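PDB 1EZW: coenzyme f420-dependent n5,n10-methylenetetrahydromethanopterin reductase from Methanopyrus kandleri, which catalyses the reversible, coenzyme F420-dependent reduction of methylene-tetrahydromethanopterin to methyl-tetrahydromethanopterin, a step of methanogenesis from carbon dioxide. Local coordinates for the interface of chains A and B and the interface of chains A and C. Residues are numbered along the deposited sequence; one frame, centred on the assembly and turned at random. Chains: chain A/B/C, Coenzyme f420-dependent n5,n10-methylenetetrahydromethanopterin reductase.

Contact 1: the interface of chains A and B. Residues chain A 40-44; chain B 74, 78, 141, 161, 163.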
# COMPACT_ATOMS: atom_id res chain seq x y z
N TYR A 40 10.38 -11.65 18.83
CA TYR A 40 9.31 -12.57 18.42
C TYR A 40 7.96 -12.23 19.06
O TYR A 40 6.90 -12.55 18.49
CB TYR A 40 9.69 -14.03 18.80
CG TYR A 40 9.39 -14.30 20.25
CD1 TYR A 40 8.11 -14.71 20.65
CD2 TYR A 40 10.31 -13.90 21.25
CE1 TYR A 40 7.71 -14.68 21.98
CE2 TYR A 40 9.91 -13.87 22.61
CZ TYR A 40 8.63 -14.24 22.96
OH TYR A 40 8.19 -14.08 24.26
N ASN A 41 7.97 -11.58 20.23
CA ASN A 41 6.70 -11.33 20.89
C ASN A 41 5.88 -10.21 20.28
O ASN A 41 4.71 -10.06 20.57
CB ASN A 41 6.91 -11.05 22.40
CG ASN A 41 7.93 -9.97 22.66
OD1 ASN A 41 9.06 -10.05 22.21
ND2 ASN A 41 7.54 -8.96 23.41
N ASN A 42 6.51 -9.43 19.41
CA ASN A 42 5.82 -8.30 18.80
C ASN A 42 5.56 -8.61 17.34
O ASN A 42 5.85 -9.72 16.89
CB ASN A 42 6.71 -7.06 18.92
CG ASN A 42 6.84 -6.63 20.38
OD1 ASN A 42 5.86 -6.64 21.10
ND2 ASN A 42 8.03 -6.25 20.79
N TYR A 43 5.00 -7.64 16.61
CA TYR A 43 4.76 -7.89 15.18
C TYR A 43 6.14 -7.99 14.51
O TYR A 43 7.14 -7.41 14.95
CB TYR A 43 3.88 -6.79 14.58
CG TYR A 43 2.46 -6.86 15.07
CD1 TYR A 43 1.99 -5.96 16.04
CD2 TYR A 43 1.58 -7.83 14.55
CE1 TYR A 43 0.65 -6.03 16.50
CE2 TYR A 43 0.27 -7.91 14.97
CZ TYR A 43 -0.19 -7.01 15.95
OH TYR A 43 -1.50 -7.11 16.36
N SER A 44 6.22 -8.74 13.43
CA SER A 44 7.50 -9.00 12.80
C SER A 44 8.02 -7.80 12.08
O SER A 44 7.26 -7.05 11.48
CB SER A 44 7.40 -10.19 11.86
OG SER A 44 6.62 -9.89 10.72
N LEU B 74 8.95 -19.38 16.93
CA LEU B 74 8.28 -18.22 17.51
C LEU B 74 8.36 -17.07 16.50
O LEU B 74 7.49 -16.21 16.48
CB LEU B 74 8.93 -17.78 18.83
CG LEU B 74 8.57 -18.71 20.01
CD1 LEU B 74 9.46 -18.34 21.24
CD2 LEU B 74 7.07 -18.55 20.36
N SER B 78 5.15 -15.22 14.84
CA SER B 78 5.03 -13.78 14.72
C SER B 78 4.73 -13.37 13.26
O SER B 78 3.83 -12.52 13.03
CB SER B 78 6.35 -13.11 15.18
OG SER B 78 6.28 -11.69 14.99
N TYR B 141 0.99 -19.40 20.34
CA TYR B 141 1.27 -17.98 20.08
C TYR B 141 -0.02 -17.27 19.60
O TYR B 141 -0.37 -16.19 20.06
CB TYR B 141 2.37 -17.90 19.01
CG TYR B 141 2.87 -16.49 18.71
CD1 TYR B 141 4.06 -16.03 19.25
CD2 TYR B 141 2.13 -15.64 17.90
CE1 TYR B 141 4.53 -14.71 18.98
CE2 TYR B 141 2.58 -14.33 17.62
CZ TYR B 141 3.77 -13.88 18.15
OH TYR B 141 4.27 -12.61 17.83
N VAL B 161 3.44 -13.07 24.65
CA VAL B 161 3.10 -12.64 23.29
C VAL B 161 2.27 -11.38 23.32
O VAL B 161 1.25 -11.32 23.98
CB VAL B 161 2.26 -13.73 22.60
CG1 VAL B 161 1.90 -13.28 21.18
CG2 VAL B 161 3.05 -15.05 22.54
N ALA B 163 1.79 -9.44 20.13
CA ALA B 163 1.15 -9.36 18.80
C ALA B 163 -0.13 -10.18 18.76
O ALA B 163 -0.18 -11.31 19.29
CB ALA B 163 2.11 -9.86 17.72
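The loop of chain A between strand 33-36 and helix 45-54 lies against helices 73-86 and 127-142 of chain B and the B loop that holds B:Val161 and B:Ala163. Both chains are TIM barrels of the bacterial luciferase-like family. Three successive main-chain carbonyls of the A loop, from A:Tyr40 to A:Asn42, are each taken up by a donor from a different element of chain B.

The phenol hydroxyl OH of B:Tyr141 donates to A:Tyr40 O at 2.7 Å, coming in almost head-on to the carbonyl. Its ring is set by neighbours in its own chain: B:Val161 CG1 sits over the centre of one face, and the backbone N of B:Ser78 lies near the rim of the other. With CG anti to the backbone N (chi1 -175°), the ring reaches out from helix 127-142 and brings its edge, at CE1, to within 4.0 Å of A:Tyr40 CD1. The backbone N of B:Ala163 donates to A:Asn41 O at 3.0 Å. B:Ser78 OG, anti to its own backbone N (chi1 176°), gives its hydrogen to A:Asn42 O at 2.8 Å; this donor lies in the carbonyl plane.

Apolar groups flank the three bonds. The A:Tyr40 and B:Leu74 side chains lie alongside each other with their tips in the same direction, B:Leu74 CB 3.7 Å from A:Tyr40 CD1. B:Leu74 CD1 lies above one face of the tyrosine ring, toward its rim, while A:Asn41 CB backs the opposite face, which would restrict rotation of the ring. At the far end of the loop, the methyl CB of B:Ala163, the same residue whose N binds A:Asn41 O, sits over the centre of the A:Tyr43 ring, 3.8 Å from its centroid, as a CH-pi contact. The two-fold axis repeats the whole arrangement with the chains exchanged.

Contact 2: the interface of chains A and C. Residues chain A 24, 27-28, 58; chain C 85-86, 88, 166.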
# COMPACT_ATOMS: atom_id res chain seq x y z
N LYS A 24 5.69 7.66 8.93
CA LYS A 24 5.42 8.70 7.93
C LYS A 24 5.49 10.10 8.60
O LYS A 24 6.06 11.02 8.01
CB LYS A 24 4.04 8.46 7.28
CG LYS A 24 3.54 9.58 6.34
CD LYS A 24 4.50 9.76 5.16
CE LYS A 24 3.83 10.46 3.95
NZ LYS A 24 3.53 11.86 4.16
N GLU A 27 9.10 10.96 8.90
CA GLU A 27 9.65 11.36 7.61
C GLU A 27 9.23 12.79 7.26
O GLU A 27 10.04 13.60 6.81
CB GLU A 27 9.13 10.45 6.49
CG GLU A 27 9.59 10.86 5.10
CD GLU A 27 9.10 9.87 4.06
OE1 GLU A 27 8.21 10.22 3.24
OE2 GLU A 27 9.59 8.73 4.11
N ASP A 28 7.95 13.10 7.46
CA ASP A 28 7.43 14.42 7.11
C ASP A 28 8.11 15.51 7.93
O ASP A 28 8.20 16.67 7.48
CB ASP A 28 5.92 14.51 7.38
CG ASP A 28 5.08 13.72 6.38
OD1 ASP A 28 5.58 13.22 5.36
OD2 ASP A 28 3.88 13.61 6.66
N LYS A 58 10.91 8.45 1.65
CA LYS A 58 12.27 8.99 1.80
C LYS A 58 13.05 8.45 2.98
O LYS A 58 14.29 8.28 2.93
CB LYS A 58 12.19 10.53 2.01
CG LYS A 58 11.38 11.33 0.99
CD LYS A 58 11.32 12.84 1.47
CE LYS A 58 10.57 13.77 0.50
NZ LYS A 58 10.41 15.20 0.94
N TRP C 85 1.10 14.84 -0.61
CA TRP C 85 1.30 14.43 0.77
C TRP C 85 1.52 12.90 0.85
O TRP C 85 2.47 12.41 1.49
CB TRP C 85 0.07 14.85 1.61
CG TRP C 85 0.33 14.68 3.08
CD1 TRP C 85 0.75 15.65 3.97
CD2 TRP C 85 0.21 13.46 3.83
NE1 TRP C 85 0.90 15.10 5.23
CE2 TRP C 85 0.57 13.76 5.17
CE3 TRP C 85 -0.16 12.15 3.50
CZ2 TRP C 85 0.57 12.78 6.18
CZ3 TRP C 85 -0.14 11.17 4.50
CH2 TRP C 85 0.22 11.50 5.83
N ILE C 86 0.62 12.14 0.24
CA ILE C 86 0.77 10.69 0.28
C ILE C 86 2.08 10.17 -0.32
O ILE C 86 2.66 9.22 0.19
CB ILE C 86 -0.44 10.02 -0.42
CG1 ILE C 86 -1.70 10.31 0.43
CG2 ILE C 86 -0.24 8.50 -0.48
CD1 ILE C 86 -3.01 9.87 -0.22
N GLY C 88 4.93 11.72 -0.29
CA GLY C 88 6.15 12.24 0.36
C GLY C 88 6.81 13.38 -0.43
O GLY C 88 8.04 13.55 -0.41
N ILE C 166 3.32 18.70 0.72
CA ILE C 166 4.66 18.71 1.31
C ILE C 166 5.53 19.72 0.56
O ILE C 166 6.24 20.52 1.19
CB ILE C 166 5.23 17.29 1.29
CG1 ILE C 166 4.52 16.51 2.39
CG2 ILE C 166 6.80 17.27 1.49
CD1 ILE C 166 4.74 15.08 2.34
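Helix 16-28 of chain A, together with A:Lys58 from the loop before strand 60-63, faces the C-terminal end of helix 73-86 of chain C, the turn at C:Gly88 and the loop carrying C:Ile166. A:Lys24 meets C:Trp85 at the middle of this contact between two TIM barrels. Its ammonium NZ sits over the centre of the six-membered ring of the indole, 3.4 Å from the centroid, as a cation-pi pair.

The same nitrogen donates to the main-chain carbonyl C:Trp85 O at 2.9 Å, tilted 33° from the carbonyl plane, so one residue of chain C offers both a pi face and an oxygen to the lysine. That carbonyl belongs to the last turn of its helix, an end whose dipole would favour a positive charge. The lysine chain starts anti to its backbone N, then bends at chi2 (61°) and again at chi4, which turns the tip along the helix toward A:Asp28 while it stays over the indole.

There A:Asp28, one turn further along, makes a salt bridge: A:Lys24 NZ to A:Asp28 OD1 is 2.7 Å, on the syn lone pair of the carboxylate. A:Asp28, itself in contact with chain C, would help hold the ammonium over the ring. Its other oxygen, OD2, stands on the same face of the indole as the ammonium, 3.4 Å from C:Trp85 CZ2, with carboxylate and ring planes 75° apart. C:Ile166 CD1 closes in on A:Asp28 OD1 from chain C at 3.6 Å.

Beside this cluster the backbone N of A:Lys58 donates to A:Glu27 OE2 at 2.8 Å, met from above the carboxylate plane, tying the loop to helix 16-28. The extended A:Lys58 chain passes C:Gly88, but a hydrogen bond from its NZ to C:Gly88 O is doubtful, because CE is modelled too close to that oxygen. The patch joins A to C within the homotetramer, with the lysine-tryptophan pair flanked by A:Asp28, C:Ile166 and C:Gly88.

The centres of contact 1 and contact 2 lie about 29 Å apart, yet both draw on the same elements of the partners, helix 73-86 and the loop with B:Ala163 or C:Ile166, while chain A offers its 40-44 loop to one and helix 16-28 with A:Lys58 to the other. Helix 73-86 gives its early turns, at B:Leu74 and B:Ser78, to contact 1 and its last turn, at C:Trp85, to contact 2. Since all copies are alike, each subunit can use one helix toward two neighbours, which would let both interfaces build the tetramer of two loosely associated dimers. The patches alone do not show which interface lies within a dimer.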